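Local coordinates for protein glycosyl transferase family 9 (Veillonella parvula, PDB 3TOV) that probably transfers a sugar from an activated donor to an acceptor, as heptosyltransferases of glycosyltransferase family 9 do with a GT-B fold, at residues I23-K34 against V152-I162; T220-L229 against M239-K249. One frame throughout, in Å; residues are numbered along the deposited sequence.

Contact 1. Residues I23-K34 against V152-I162; sequences ILTTPFLEVLRK and VTDTSNSGLHI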
loop_
_atom_site.group_PDB
_atom_site.type_symbol
_atom_site.label_atom_id
_atom_site.label_comp_id
_atom_site.label_asym_id
_atom_site.label_seq_id
_atom_site.Cartn_x
_atom_site.Cartn_y
_atom_site.Cartn_z
ATOM N N ILE A 23 4.547 0.826 -0.564
ATOM C CA ILE A 23 4.225 1.038 0.840
ATOM C C ILE A 23 4.691 -0.152 1.681
ATOM O O ILE A 23 5.095 0.004 2.837
ATOM C CB ILE A 23 2.733 1.314 1.017
ATOM C CG1 ILE A 23 2.366 2.571 0.206
ATOM C CG2 ILE A 23 2.391 1.446 2.488
ATOM C CD1 ILE A 23 0.870 2.789 -0.011
ATOM N N LEU A 24 4.672 -1.333 1.069
ATOM C CA LEU A 24 5.085 -2.571 1.725
ATOM C C LEU A 24 6.590 -2.666 1.962
ATOM O O LEU A 24 7.051 -3.532 2.702
ATOM C CB LEU A 24 4.626 -3.777 0.907
ATOM C CG LEU A 24 3.117 -3.981 0.871
ATOM C CD1 LEU A 24 2.759 -5.038 -0.141
ATOM C CD2 LEU A 24 2.650 -4.365 2.251
ATOM N N THR A 25 7.356 -1.791 1.319
ATOM C CA THR A 25 8.798 -1.751 1.533
ATOM C C THR A 25 9.109 -0.840 2.707
ATOM O O THR A 25 10.269 -0.656 3.080
ATOM C CB THR A 25 9.551 -1.206 0.310
ATOM O OG1 THR A 25 9.252 0.189 0.133
ATOM C CG2 THR A 25 9.174 -1.972 -0.938
ATOM N N THR A 26 8.066 -0.268 3.288
ATOM C CA THR A 26 8.252 0.790 4.263
ATOM C C THR A 26 8.688 0.318 5.670
ATOM O O THR A 26 9.448 1.025 6.351
ATOM C CB THR A 26 7.014 1.717 4.305
ATOM O OG1 THR A 26 7.440 3.067 4.527
ATOM C CG2 THR A 26 6.024 1.289 5.379
ATOM N N PRO A 27 8.225 -0.878 6.102
ATOM C CA PRO A 27 8.631 -1.458 7.388
ATOM C C PRO A 27 10.068 -1.994 7.325
ATOM O O PRO A 27 10.837 -1.884 8.285
ATOM C CB PRO A 27 7.649 -2.624 7.572
ATOM C CG PRO A 27 6.583 -2.430 6.566
ATOM C CD PRO A 27 7.247 -1.747 5.425
ATOM N N PHE A 28 10.409 -2.592 6.191
ATOM C CA PHE A 28 11.793 -2.887 5.854
ATOM C C PHE A 28 12.710 -1.653 6.035
ATOM O O PHE A 28 13.851 -1.752 6.514
ATOM C CB PHE A 28 11.829 -3.399 4.413
ATOM C CG PHE A 28 13.170 -3.314 3.761
ATOM C CD1 PHE A 28 13.957 -4.442 3.626
ATOM C CD2 PHE A 28 13.637 -2.111 3.263
ATOM C CE1 PHE A 28 15.195 -4.367 3.013
ATOM C CE2 PHE A 28 14.875 -2.030 2.653
ATOM C CZ PHE A 28 15.655 -3.160 2.525
ATOM N N LEU A 29 12.204 -0.487 5.656
ATOM C CA LEU A 29 12.981 0.738 5.756
ATOM C C LEU A 29 13.173 1.210 7.179
ATOM O O LEU A 29 14.089 1.995 7.461
ATOM C CB LEU A 29 12.301 1.844 4.977
ATOM C CG LEU A 29 12.719 1.920 3.529
ATOM C CD1 LEU A 29 11.909 2.997 2.880
ATOM C CD2 LEU A 29 14.193 2.229 3.494
ATOM N N GLU A 30 12.275 0.781 8.060
ATOM C CA GLU A 30 12.411 1.087 9.473
ATOM C C GLU A 30 13.462 0.161 10.046
ATOM O O GLU A 30 14.345 0.588 10.794
ATOM C CB GLU A 30 11.098 0.876 10.205
ATOM C CG GLU A 30 11.238 0.924 11.716
ATOM C CD GLU A 30 9.956 0.515 12.451
ATOM O OE1 GLU A 30 9.063 -0.099 11.816
ATOM O OE2 GLU A 30 9.840 0.816 13.665
ATOM N N VAL A 31 13.360 -1.112 9.680
ATOM C CA VAL A 31 14.293 -2.129 10.141
ATOM C C VAL A 31 15.713 -1.802 9.685
ATOM O O VAL A 31 16.679 -1.962 10.439
ATOM C CB VAL A 31 13.874 -3.520 9.642
ATOM C CG1 VAL A 31 14.979 -4.527 9.860
ATOM C CG2 VAL A 31 12.643 -3.953 10.362
ATOM N N LEU A 32 15.829 -1.330 8.447
ATOM C CA LEU A 32 17.120 -0.945 7.923
ATOM C C LEU A 32 17.700 0.121 8.810
ATOM O O LEU A 32 18.759 -0.048 9.381
ATOM C CB LEU A 32 16.981 -0.386 6.522
ATOM C CG LEU A 32 18.318 0.160 6.021
ATOM C CD1 LEU A 32 19.344 -0.968 5.966
ATOM C CD2 LEU A 32 18.189 0.841 4.666
ATOM N N ARG A 33 16.986 1.228 8.931
ATOM C CA ARG A 33 17.472 2.367 9.702
ATOM C C ARG A 33 17.799 2.004 11.171
ATOM O O ARG A 33 18.569 2.705 11.841
ATOM C CB ARG A 33 16.476 3.535 9.596
ATOM C CG ARG A 33 16.701 4.681 10.577
ATOM C CD ARG A 33 18.024 5.370 10.375
ATOM N NE ARG A 33 18.007 6.213 9.194
ATOM C CZ ARG A 33 19.090 6.510 8.488
ATOM N NH1 ARG A 33 18.988 7.288 7.413
ATOM N NH2 ARG A 33 20.272 6.019 8.854
ATOM N N LYS A 34 17.234 0.907 11.664
ATOM C CA LYS A 34 17.507 0.477 13.030
ATOM C C LYS A 34 18.916 -0.090 13.127
ATOM O O LYS A 34 19.653 0.190 14.081
ATOM C CB LYS A 34 16.505 -0.589 13.464
ATOM C CG LYS A 34 15.906 -0.349 14.833
ATOM C CD LYS A 34 15.217 -1.590 15.362
ATOM C CE LYS A 34 13.888 -1.851 14.681
ATOM N NZ LYS A 34 13.196 -2.969 15.386
ATOM N N VAL A 152 20.669 -9.323 9.733
ATOM C CA VAL A 152 19.894 -8.542 10.679
ATOM C C VAL A 152 19.114 -9.463 11.627
ATOM O O VAL A 152 18.807 -10.610 11.289
ATOM C CB VAL A 152 18.983 -7.538 9.960
ATOM C CG1 VAL A 152 17.809 -7.139 10.844
ATOM C CG2 VAL A 152 19.793 -6.327 9.551
ATOM N N THR A 153 18.809 -8.959 12.816
ATOM C CA THR A 153 18.254 -9.788 13.874
ATOM C C THR A 153 17.032 -9.127 14.484
ATOM O O THR A 153 15.988 -9.753 14.653
ATOM C CB THR A 153 19.307 -9.986 14.966
ATOM O OG1 THR A 153 20.462 -10.600 14.390
ATOM C CG2 THR A 153 18.778 -10.839 16.118
ATOM N N ASP A 154 17.184 -7.854 14.822
ATOM C CA ASP A 154 16.087 -7.044 15.317
ATOM C C ASP A 154 15.179 -6.621 14.139
ATOM O O ASP A 154 15.537 -5.751 13.331
ATOM C CB ASP A 154 16.667 -5.827 16.035
ATOM C CG ASP A 154 15.618 -5.019 16.759
ATOM O OD1 ASP A 154 14.445 -4.997 16.308
ATOM O OD2 ASP A 154 15.983 -4.401 17.785
ATOM N N THR A 155 14.012 -7.246 14.030
ATOM C CA THR A 155 13.158 -6.998 12.879
ATOM C C THR A 155 11.806 -6.416 13.297
ATOM O O THR A 155 10.977 -6.065 12.459
ATOM C CB THR A 155 12.976 -8.274 12.010
ATOM O OG1 THR A 155 12.315 -9.292 12.768
ATOM C CG2 THR A 155 14.317 -8.802 11.548
ATOM N N SER A 156 11.611 -6.295 14.602
ATOM C CA SER A 156 10.370 -5.795 15.167
ATOM C C SER A 156 10.007 -4.420 14.653
ATOM O O SER A 156 10.400 -3.424 15.251
ATOM C CB SER A 156 10.535 -5.683 16.672
ATOM O OG SER A 156 11.806 -5.126 16.979
ATOM N N ASN A 157 9.241 -4.345 13.572
ATOM C CA ASN A 157 8.832 -3.051 13.044
ATOM C C ASN A 157 7.418 -2.680 13.469
ATOM O O ASN A 157 6.718 -3.495 14.057
ATOM C CB ASN A 157 8.914 -3.059 11.527
ATOM C CG ASN A 157 7.779 -3.823 10.896
ATOM O OD1 ASN A 157 6.697 -3.276 10.665
ATOM N ND2 ASN A 157 8.015 -5.098 10.609
ATOM N N SER A 158 6.993 -1.460 13.139
ATOM C CA SER A 158 5.676 -0.954 13.532
ATOM C C SER A 158 4.718 -0.697 12.369
ATOM O O SER A 158 3.978 0.284 12.357
ATOM C CB SER A 158 5.835 0.316 14.340
ATOM O OG SER A 158 6.923 1.048 13.837
ATOM N N GLY A 159 4.717 -1.596 11.400
ATOM C CA GLY A 159 3.711 -1.564 10.361
ATOM C C GLY A 159 4.062 -0.601 9.263
ATOM O O GLY A 159 5.115 0.034 9.293
ATOM N N LEU A 160 3.172 -0.519 8.279
ATOM C CA LEU A 160 3.286 0.444 7.195
ATOM C C LEU A 160 3.084 1.871 7.697
ATOM O O LEU A 160 2.373 2.129 8.681
ATOM C CB LEU A 160 2.262 0.144 6.112
ATOM C CG LEU A 160 1.988 -1.325 5.814
ATOM C CD1 LEU A 160 0.812 -1.437 4.859
ATOM C CD2 LEU A 160 3.197 -1.998 5.228
ATOM N N HIS A 161 3.705 2.801 6.993
ATOM C CA HIS A 161 3.752 4.180 7.439
ATOM C C HIS A 161 3.872 5.124 6.245
ATOM O O HIS A 161 4.636 4.874 5.316
ATOM C CB HIS A 161 4.946 4.364 8.374
ATOM C CG HIS A 161 5.078 5.746 8.920
ATOM N ND1 HIS A 161 6.291 6.391 9.020
ATOM C CD2 HIS A 161 4.151 6.606 9.401
ATOM C CE1 HIS A 161 6.107 7.593 9.538
ATOM N NE2 HIS A 161 4.816 7.749 9.777
ATOM N N ILE A 162 3.088 6.190 6.253
ATOM C CA ILE A 162 3.330 7.282 5.331
ATOM C C ILE A 162 3.233 8.551 6.125
ATOM O O ILE A 162 2.230 8.793 6.802
ATOM C CB ILE A 162 2.346 7.328 4.180
ATOM C CG1 ILE A 162 2.476 6.065 3.334
ATOM C CG2 ILE A 162 2.631 8.545 3.319
ATOM C CD1 ILE A 162 1.654 6.094 2.062
#
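Leu160 enters a pocket of Ile23, Leu24, Thr26 and Pro27 at the start of helix 26-35. Its CB lies 3.9 Å from Ile23 CG2 and also meets Thr26 CG2. Of the two methyls at its tip, CD1 rests against Ile23 CG2. CD2 slides alongside Pro27, 3.7 Å from Pro27 CG, and also meets Leu24 CD2 and Ile23 O. Two residues on, Ile162 crosses Ile23 at about a right angle, and their CD1 methyls touch.

In this GT-B protein the helix packs on the N-terminal Rossmann-like sheet. The loop 152-162, which follows helix 139-149 and precedes helix 166-178 in the chain, runs along it. Leu160 also touches His274 and Ile277 of helix 271-277, so the contact lies where the two domains meet.

Both carboxylate oxygens of Glu30 grip one serine. OE1 takes Ser158 N on its syn lone pair at 2.8 Å, and OE2 takes Ser158 OG at 2.9 Å. Glu30 CG is anti to its own N (chi1 169°), and from there the chain runs extended to Ser158. Asn157 OD1 lies 3.3 Å from Pro27 CB and accepts from Gly159 N in an Asx turn, while Asn157 ND2 bonds to Tyr298 OH.

Farther on, Lys34 NZ forms a salt bridge with Asp154 OD1 at 2.6 Å and bonds to Ser156 O. It meets OD1 from above the carboxylate plane. Ser156 OG donates to OD1 from the opposite face.

Contact 2. Residues T220-L229 against M239-K249; sequences TVFFGGPMDL and METKPIVATGK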
loop_
_atom_site.group_PDB
_atom_site.type_symbol
_atom_site.label_atom_id
_atom_site.label_comp_id
_atom_site.label_asym_id
_atom_site.label_seq_id
_atom_site.Cartn_x
_atom_site.Cartn_y
_atom_site.Cartn_z
ATOM N N THR A 220 -19.967 9.256 5.291
ATOM C CA THR A 220 -19.389 8.290 4.364
ATOM C C THR A 220 -18.671 8.949 3.181
ATOM O O THR A 220 -19.271 9.732 2.454
ATOM C CB THR A 220 -20.492 7.351 3.822
ATOM O OG1 THR A 220 -21.364 8.075 2.947
ATOM C CG2 THR A 220 -21.320 6.777 4.970
ATOM N N VAL A 221 -17.393 8.631 2.992
ATOM C CA VAL A 221 -16.613 9.151 1.865
ATOM C C VAL A 221 -16.385 8.079 0.824
ATOM O O VAL A 221 -16.428 6.897 1.130
ATOM C CB VAL A 221 -15.198 9.582 2.280
ATOM C CG1 VAL A 221 -14.865 10.963 1.723
ATOM C CG2 VAL A 221 -15.039 9.532 3.778
ATOM N N PHE A 222 -16.116 8.502 -0.406
ATOM C CA PHE A 222 -15.727 7.580 -1.464
ATOM C C PHE A 222 -14.425 8.052 -2.116
ATOM O O PHE A 222 -14.282 9.217 -2.485
ATOM C CB PHE A 222 -16.854 7.415 -2.490
ATOM C CG PHE A 222 -18.024 6.621 -1.972
ATOM C CD1 PHE A 222 -18.237 5.316 -2.388
ATOM C CD2 PHE A 222 -18.897 7.167 -1.044
ATOM C CE1 PHE A 222 -19.319 4.571 -1.902
ATOM C CE2 PHE A 222 -19.967 6.434 -0.553
ATOM C CZ PHE A 222 -20.179 5.133 -0.988
ATOM N N PHE A 223 -13.468 7.144 -2.228
ATOM C CA PHE A 223 -12.156 7.497 -2.728
ATOM C C PHE A 223 -11.987 7.026 -4.164
ATOM O O PHE A 223 -12.962 6.682 -4.816
ATOM C CB PHE A 223 -11.081 6.925 -1.809
ATOM C CG PHE A 223 -11.154 7.451 -0.398
ATOM C CD1 PHE A 223 -10.641 8.695 -0.079
ATOM C CD2 PHE A 223 -11.731 6.699 0.610
ATOM C CE1 PHE A 223 -10.698 9.182 1.222
ATOM C CE2 PHE A 223 -11.790 7.181 1.915
ATOM C CZ PHE A 223 -11.270 8.423 2.219
ATOM N N GLY A 224 -10.755 7.033 -4.663
ATOM C CA GLY A 224 -10.498 6.650 -6.040
ATOM C C GLY A 224 -9.812 7.710 -6.887
ATOM O O GLY A 224 -9.627 8.865 -6.476
ATOM N N GLY A 225 -9.412 7.299 -8.083
ATOM C CA GLY A 225 -8.876 8.221 -9.062
ATOM C C GLY A 225 -9.867 8.446 -10.191
ATOM O O GLY A 225 -11.009 7.985 -10.145
ATOM N N PRO A 226 -9.429 9.157 -11.231
ATOM C CA PRO A 226 -10.297 9.529 -12.356
ATOM C C PRO A 226 -10.895 8.305 -13.051
ATOM O O PRO A 226 -11.951 8.382 -13.690
ATOM C CB PRO A 226 -9.344 10.271 -13.298
ATOM C CG PRO A 226 -8.237 10.756 -12.414
ATOM C CD PRO A 226 -8.066 9.691 -11.377
HETATM N N MSE A 227 -10.212 7.176 -12.921
HETATM C CA MSE A 227 -10.667 5.940 -13.535
HETATM C C MSE A 227 -11.722 5.224 -12.682
HETATM O O MSE A 227 -12.466 4.380 -13.191
HETATM C CB MSE A 227 -9.477 5.025 -13.808
HETATM C CG MSE A 227 -8.294 5.243 -12.860
HETATM SE SE MSE A 227 -8.557 4.723 -10.988
HETATM C CE MSE A 227 -6.975 5.579 -10.238
ATOM N N ASP A 228 -11.793 5.569 -11.397
ATOM C CA ASP A 228 -12.768 4.949 -10.497
ATOM C C ASP A 228 -14.134 5.614 -10.535
ATOM O O ASP A 228 -15.094 5.078 -9.993
ATOM C CB ASP A 228 -12.261 4.944 -9.056
ATOM C CG ASP A 228 -11.280 3.821 -8.784
ATOM O OD1 ASP A 228 -11.365 2.771 -9.464
ATOM O OD2 ASP A 228 -10.424 4.001 -7.885
ATOM N N LEU A 229 -14.206 6.778 -11.172
ATOM C CA LEU A 229 -15.408 7.599 -11.204
ATOM C C LEU A 229 -16.608 6.847 -11.788
ATOM O O LEU A 229 -17.738 6.991 -11.318
ATOM C CB LEU A 229 -15.119 8.861 -12.027
ATOM C CG LEU A 229 -15.356 10.254 -11.428
ATOM C CD1 LEU A 229 -15.522 10.204 -9.906
ATOM C CD2 LEU A 229 -14.239 11.210 -11.835
HETATM N N MSE A 239 -27.985 5.949 -3.732
HETATM C CA MSE A 239 -28.022 6.140 -2.296
HETATM C C MSE A 239 -29.054 7.201 -1.893
HETATM O O MSE A 239 -29.151 8.263 -2.511
HETATM C CB MSE A 239 -26.647 6.527 -1.785
HETATM C CG MSE A 239 -25.599 5.462 -1.978
HETATM SE SE MSE A 239 -23.878 6.130 -1.371
HETATM C CE MSE A 239 -24.448 6.961 0.307
ATOM N N GLU A 240 -29.823 6.902 -0.852
ATOM C CA GLU A 240 -30.803 7.836 -0.324
ATOM C C GLU A 240 -30.185 8.792 0.696
ATOM O O GLU A 240 -30.861 9.696 1.187
ATOM C CB GLU A 240 -31.970 7.077 0.313
ATOM C CG GLU A 240 -32.459 5.877 -0.485
ATOM C CD GLU A 240 -33.234 4.880 0.378
ATOM O OE1 GLU A 240 -34.043 5.333 1.223
ATOM O OE2 GLU A 240 -33.022 3.650 0.222
ATOM N N THR A 241 -28.910 8.580 1.024
ATOM C CA THR A 241 -28.182 9.474 1.933
ATOM C C THR A 241 -27.068 10.180 1.175
ATOM O O THR A 241 -26.729 9.780 0.060
ATOM C CB THR A 241 -27.573 8.736 3.166
ATOM O OG1 THR A 241 -26.554 7.804 2.743
ATOM C CG2 THR A 241 -28.666 8.025 3.981
ATOM N N LYS A 242 -26.491 11.220 1.774
ATOM C CA LYS A 242 -25.518 12.039 1.060
ATOM C C LYS A 242 -24.118 11.597 1.392
ATOM O O LYS A 242 -23.640 11.807 2.510
ATOM C CB LYS A 242 -25.706 13.534 1.368
ATOM C CG LYS A 242 -24.836 14.486 0.548
ATOM C CD LYS A 242 -23.974 15.379 1.461
ATOM C CE LYS A 242 -23.061 16.309 0.658
ATOM N NZ LYS A 242 -21.994 16.941 1.494
ATOM N N PRO A 243 -23.459 10.962 0.416
ATOM C CA PRO A 243 -22.047 10.580 0.512
ATOM C C PRO A 243 -21.140 11.783 0.256
ATOM O O PRO A 243 -21.587 12.792 -0.299
ATOM C CB PRO A 243 -21.893 9.563 -0.622
ATOM C CG PRO A 243 -22.913 9.970 -1.624
ATOM C CD PRO A 243 -24.076 10.511 -0.843
ATOM N N ILE A 244 -19.883 11.689 0.674
ATOM C CA ILE A 244 -18.887 12.649 0.226
ATOM C C ILE A 244 -18.153 11.971 -0.901
ATOM O O ILE A 244 -17.918 10.762 -0.837
ATOM C CB ILE A 244 -17.872 13.004 1.317
ATOM C CG1 ILE A 244 -18.588 13.567 2.549
ATOM C CG2 ILE A 244 -16.838 13.995 0.764
ATOM C CD1 ILE A 244 -17.714 13.712 3.781
ATOM N N VAL A 245 -17.802 12.729 -1.939
ATOM C CA VAL A 245 -17.051 12.160 -3.053
ATOM C C VAL A 245 -15.621 12.700 -3.120
ATOM O O VAL A 245 -15.416 13.874 -3.401
ATOM C CB VAL A 245 -17.768 12.354 -4.400
ATOM C CG1 VAL A 245 -17.031 11.590 -5.485
ATOM C CG2 VAL A 245 -19.218 11.898 -4.306
ATOM N N ALA A 246 -14.641 11.834 -2.846
ATOM C CA ALA A 246 -13.227 12.217 -2.860
ATOM C C ALA A 246 -12.475 11.573 -4.021
ATOM O O ALA A 246 -11.246 11.686 -4.133
ATOM C CB ALA A 246 -12.570 11.871 -1.551
ATOM N N THR A 247 -13.230 10.904 -4.889
ATOM C CA THR A 247 -12.673 10.264 -6.072
ATOM C C THR A 247 -11.925 11.267 -6.929
ATOM O O THR A 247 -12.283 12.424 -6.973
ATOM C CB THR A 247 -13.773 9.628 -6.914
ATOM O OG1 THR A 247 -14.619 8.854 -6.062
ATOM C CG2 THR A 247 -13.172 8.726 -7.979
ATOM N N GLY A 248 -10.880 10.815 -7.603
ATOM C CA GLY A 248 -10.048 11.696 -8.396
ATOM C C GLY A 248 -9.888 13.106 -7.851
ATOM O O GLY A 248 -9.548 14.025 -8.595
ATOM N N LYS A 249 -10.125 13.277 -6.556
ATOM C CA LYS A 249 -10.073 14.596 -5.945
ATOM C C LYS A 249 -8.839 14.789 -5.087
ATOM O O LYS A 249 -8.724 15.820 -4.441
ATOM C CB LYS A 249 -11.318 14.833 -5.077
ATOM C CG LYS A 249 -12.448 15.658 -5.715
ATOM C CD LYS A 249 -12.075 17.123 -5.805
ATOM C CE LYS A 249 -13.293 17.982 -6.062
ATOM N NZ LYS A 249 -13.467 19.024 -5.001
#
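This is a parallel strand pairing at one edge of the C-terminal Rossmann-like sheet, within the beta-alpha-beta unit of strand 219-222, helix 229-237 and strand 244-245. Val221 pairs with Ile244, and Phe222 with Val245. Ile244 N donates to Thr220 O at 2.7 Å, nearly straight (176° at the hydrogen). Phe222 N then donates to Ile244 O, and Ala246 N to Phe222 O.

Val221 and Ile244 lie side by side on one face, with Val221 CG1 3.7 Å from Ile244 CB. Ala246 CB adds to this patch and also touches Phe223 CD1. Phe222 points to the other face. Its CG is anti to the carbonyl carbon (chi1 -72°), which carries the ring toward Met239 and Pro243. Met239, a selenomethionine, makes a Met-aromatic contact, its SE 4.8 Å from the ring centroid and oblique to it. Pro243 CB lies 3.7 Å from Phe222 CE2.

Beyond the strands, Thr247 sits beside Gly224 and Gly225. Its OG1 donates to Phe223 O at 3.0 Å, from above the carbonyl plane. The other branch, CG2, packs on Leu229 CD1. With an alanine in its place, Phe223 O would probably lose this hydroxyl donor and a gap would open beside Leu229 CD1. Gly248 N donates to Gly224 O. The backbone angles of Gly224 by themselves call for glycine.

The face of Val221 and Ile244 is covered by helix 166-178, through Phe175 and Tyr176. Phe222 lies against helices 203-216 and 229-237. Its ring also stacks with that of Phe190 on strand 187-191, the next strand of the sheet.

Contact 1 and contact 2 belong to different halves of the GT-B architecture. Contact 1 is built on the N-terminal domain, and contact 2 lies wholly within the C-terminal one. Their centres are 32 Å apart and flank the middle of the molecule. The nearest atoms of the two are about 13 Å apart, so they do not touch. In sequence, contact 1 is complete before contact 2 begins. In GT-B enzymes the active site lies in the cleft between the domains. Contact 1 is probably nearer to it, since it borders the other domain at helix 271-277.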